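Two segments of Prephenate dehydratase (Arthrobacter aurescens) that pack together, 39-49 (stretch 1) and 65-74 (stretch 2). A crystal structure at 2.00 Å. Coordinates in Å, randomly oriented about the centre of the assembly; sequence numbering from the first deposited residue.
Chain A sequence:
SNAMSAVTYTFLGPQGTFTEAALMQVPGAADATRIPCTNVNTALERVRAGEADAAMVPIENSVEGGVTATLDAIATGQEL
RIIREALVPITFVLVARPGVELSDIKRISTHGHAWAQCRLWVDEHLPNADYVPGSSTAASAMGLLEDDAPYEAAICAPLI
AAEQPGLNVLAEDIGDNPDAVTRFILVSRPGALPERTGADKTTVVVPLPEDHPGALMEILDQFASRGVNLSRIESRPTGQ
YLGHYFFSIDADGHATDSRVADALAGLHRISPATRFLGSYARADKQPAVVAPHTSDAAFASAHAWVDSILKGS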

# COMPACT_ATOMS: atom_id res chain seq x y z
N ASN A 39 19.01 30.47 -22.61
CA ASN A 39 18.70 29.48 -21.59
C ASN A 39 17.50 28.63 -21.94
O ASN A 39 16.83 28.87 -22.95
CB ASN A 39 18.59 30.13 -20.18
CG ASN A 39 17.57 31.23 -20.11
OD1 ASN A 39 16.53 31.17 -20.77
ND2 ASN A 39 17.85 32.26 -19.31
N VAL A 40 17.25 27.60 -21.13
CA VAL A 40 16.10 26.75 -21.35
C VAL A 40 14.77 27.51 -21.35
O VAL A 40 13.92 27.24 -22.21
CB VAL A 40 16.09 25.54 -20.35
CG1 VAL A 40 14.71 24.95 -20.21
CG2 VAL A 40 17.10 24.49 -20.83
N ASN A 41 14.57 28.44 -20.41
CA ASN A 41 13.31 29.15 -20.38
C ASN A 41 13.07 29.93 -21.66
O ASN A 41 11.99 29.85 -22.23
CB ASN A 41 13.13 30.07 -19.16
CG ASN A 41 11.67 30.49 -18.98
OD1 ASN A 41 10.78 29.63 -18.78
ND2 ASN A 41 11.39 31.79 -19.08
N THR A 42 14.09 30.66 -22.12
CA THR A 42 14.02 31.42 -23.37
C THR A 42 13.70 30.52 -24.55
O THR A 42 12.90 30.89 -25.43
CB THR A 42 15.31 32.22 -23.62
OG1 THR A 42 15.45 33.19 -22.57
CG2 THR A 42 15.25 32.98 -24.95
N ALA A 43 14.30 29.32 -24.58
CA ALA A 43 14.00 28.35 -25.65
C ALA A 43 12.51 28.00 -25.65
O ALA A 43 11.85 27.99 -26.70
CB ALA A 43 14.86 27.07 -25.50
N LEU A 44 11.99 27.69 -24.46
CA LEU A 44 10.59 27.26 -24.33
C LEU A 44 9.61 28.41 -24.54
O LEU A 44 8.52 28.22 -25.10
CB LEU A 44 10.37 26.58 -22.97
CG LEU A 44 11.12 25.24 -22.76
CD1 LEU A 44 10.95 24.73 -21.33
CD2 LEU A 44 10.68 24.15 -23.72
N GLU A 45 10.00 29.58 -24.07
CA GLU A 45 9.22 30.79 -24.21
C GLU A 45 8.85 31.00 -25.67
O GLU A 45 7.70 31.28 -25.99
CB GLU A 45 10.10 31.95 -23.79
CG GLU A 45 9.44 33.04 -23.09
CD GLU A 45 10.48 33.94 -22.47
OE1 GLU A 45 10.70 35.05 -23.01
OE2 GLU A 45 11.11 33.52 -21.46
N ARG A 46 9.83 30.84 -26.56
CA ARG A 46 9.59 31.06 -27.99
C ARG A 46 8.53 30.09 -28.51
O ARG A 46 7.66 30.48 -29.29
CB ARG A 46 10.90 30.98 -28.80
N VAL A 47 8.58 28.84 -28.06
CA VAL A 47 7.59 27.84 -28.44
C VAL A 47 6.20 28.23 -27.90
O VAL A 47 5.22 28.28 -28.65
CB VAL A 47 7.98 26.41 -27.91
CG1 VAL A 47 6.87 25.42 -28.15
CG2 VAL A 47 9.29 25.93 -28.59
N ARG A 48 6.15 28.54 -26.61
CA ARG A 48 4.90 28.98 -25.97
C ARG A 48 4.25 30.20 -26.66
O ARG A 48 3.03 30.27 -26.76
CB ARG A 48 5.15 29.26 -24.49
CG ARG A 48 5.37 27.98 -23.71
CD ARG A 48 6.11 28.21 -22.39
NE ARG A 48 5.69 27.20 -21.42
CZ ARG A 48 6.42 26.79 -20.39
NH1 ARG A 48 7.63 27.29 -20.19
NH2 ARG A 48 5.94 25.87 -19.55
N ALA A 49 5.07 31.15 -27.12
CA ALA A 49 4.61 32.38 -27.77
C ALA A 49 4.13 32.18 -29.20
O ALA A 49 3.64 33.12 -29.82
CB ALA A 49 5.69 33.47 -27.72
N GLY A 65 25.09 21.77 -18.83
CA GLY A 65 24.11 22.22 -17.84
C GLY A 65 22.71 22.31 -18.46
O GLY A 65 22.43 21.70 -19.50
N GLY A 66 21.83 23.04 -17.80
CA GLY A 66 20.45 23.16 -18.28
C GLY A 66 19.41 22.18 -17.74
O GLY A 66 18.22 22.43 -17.90
N VAL A 67 19.82 21.08 -17.11
CA VAL A 67 18.86 20.03 -16.68
C VAL A 67 17.81 20.47 -15.64
O VAL A 67 16.61 20.31 -15.87
CB VAL A 67 19.58 18.71 -16.27
CG1 VAL A 67 18.69 17.83 -15.39
CG2 VAL A 67 20.03 17.95 -17.52
N THR A 68 18.24 21.04 -14.52
CA THR A 68 17.27 21.54 -13.53
C THR A 68 16.38 22.65 -14.12
O THR A 68 15.18 22.69 -13.84
CB THR A 68 17.96 22.05 -12.28
OG1 THR A 68 19.08 22.87 -12.67
CG2 THR A 68 18.44 20.85 -11.46
N ALA A 69 16.95 23.52 -14.94
CA ALA A 69 16.14 24.51 -15.63
C ALA A 69 14.99 23.84 -16.39
O ALA A 69 13.86 24.32 -16.36
CB ALA A 69 16.99 25.36 -16.58
N THR A 70 15.29 22.75 -17.08
CA THR A 70 14.30 22.06 -17.89
C THR A 70 13.16 21.50 -17.04
O THR A 70 12.00 21.69 -17.35
CB THR A 70 14.94 20.92 -18.69
OG1 THR A 70 15.78 21.47 -19.70
CG2 THR A 70 13.86 20.04 -19.32
N LEU A 71 13.53 20.85 -15.94
CA LEU A 71 12.57 20.20 -15.05
C LEU A 71 11.64 21.23 -14.42
O LEU A 71 10.46 20.96 -14.25
CB LEU A 71 13.32 19.42 -13.96
CG LEU A 71 14.21 18.27 -14.45
CD1 LEU A 71 14.95 17.66 -13.25
CD2 LEU A 71 13.37 17.22 -15.16
N ASP A 72 12.17 22.40 -14.09
CA ASP A 72 11.32 23.44 -13.49
C ASP A 72 10.45 24.10 -14.56
O ASP A 72 9.26 24.37 -14.33
CB ASP A 72 12.18 24.45 -12.73
CG ASP A 72 12.75 23.87 -11.44
OD1 ASP A 72 12.28 22.78 -11.02
OD2 ASP A 72 13.63 24.50 -10.82
N ALA A 73 11.03 24.33 -15.73
CA ALA A 73 10.32 25.09 -16.79
C ALA A 73 9.06 24.37 -17.31
O ALA A 73 8.02 25.01 -17.54
CB ALA A 73 11.26 25.41 -17.93
N ILE A 74 9.15 23.05 -17.46
CA ILE A 74 8.05 22.26 -18.03
C ILE A 74 6.98 21.93 -16.99
O ILE A 74 5.96 21.32 -17.32
CB ILE A 74 8.55 20.95 -18.71
CG1 ILE A 74 9.16 19.98 -17.69
CG2 ILE A 74 9.58 21.30 -19.80
CD1 ILE A 74 9.49 18.60 -18.27

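The two stretches form a small, mainly apolar helix-helix contact, built on valine, leucine and alanine side chains and closed at one end by a single hydrogen bond from an arginine to a backbone carbonyl. The helix that begins at Val40 and the helix of residues 67-73 run in broadly the same direction, with 38° between their N-to-C directions and a closest axial approach of 9.7 Å. The backbones come nearest where Val40 CA lies 6.1 Å from Thr70 CA and Asn41 CA lies 6.2 Å from Ala73 CA, so the first turn of one helix sits against the later part of the other. In all, 296 Å² of surface is buried, summed over both sides.

Val40 and Ala73 contribute most to this area, and both direct their CA-to-CB bonds toward the opposing stretch. Val40, in the t rotamer, spans much of the second helix: its CB is 3.9 Å from Ala69 CB, its CG1 is 4.2 Å from Ala73 CB, and its CG2 is 3.5 Å from Thr70 OG1. The last is a van der Waals contact, since a methyl group offers the hydroxyl no hydrogen-bonding partner; Thr70 OG1 is hydrogen-bonded elsewhere in the structure. The same CG2 methyl lies 3.8 Å from Gly66 O, which accepts the first-turn helical bond from Thr70 N at 3.1 Å.

Ala69 and Ala73, four residues apart and thus about one turn along the helix, present short side chains to the neighbouring helix. Leu44, one turn after Val40, continues the apolar contact, its CD1 lying 3.5 Å from Ala73 CB and 4.0 Å from Ile74 CG2. Asn41 is more peripheral, with OD1 4.3 Å from Ala73 CB.

A further turn along, Arg48 supplies the polar link. Its extended side chain brings NH2 3.0 Å from Ala73 O, donating a hydrogen bond with an N-H...O angle of 165°. The carbonyl lies at the edge of the guanidinium, near its plane, where the N-H groups point, consistent with the near-linear angle. Ala73 is the last residue of its helix, and its carbonyl oxygen accepts the arginine N-H.

The start of the first helix is secured locally. Asn39 OD1 caps it by accepting from Thr42 N at 2.8 Å and also accepts from Thr42 OG1 at 2.9 Å, while Val40, the next residue, faces the second helix.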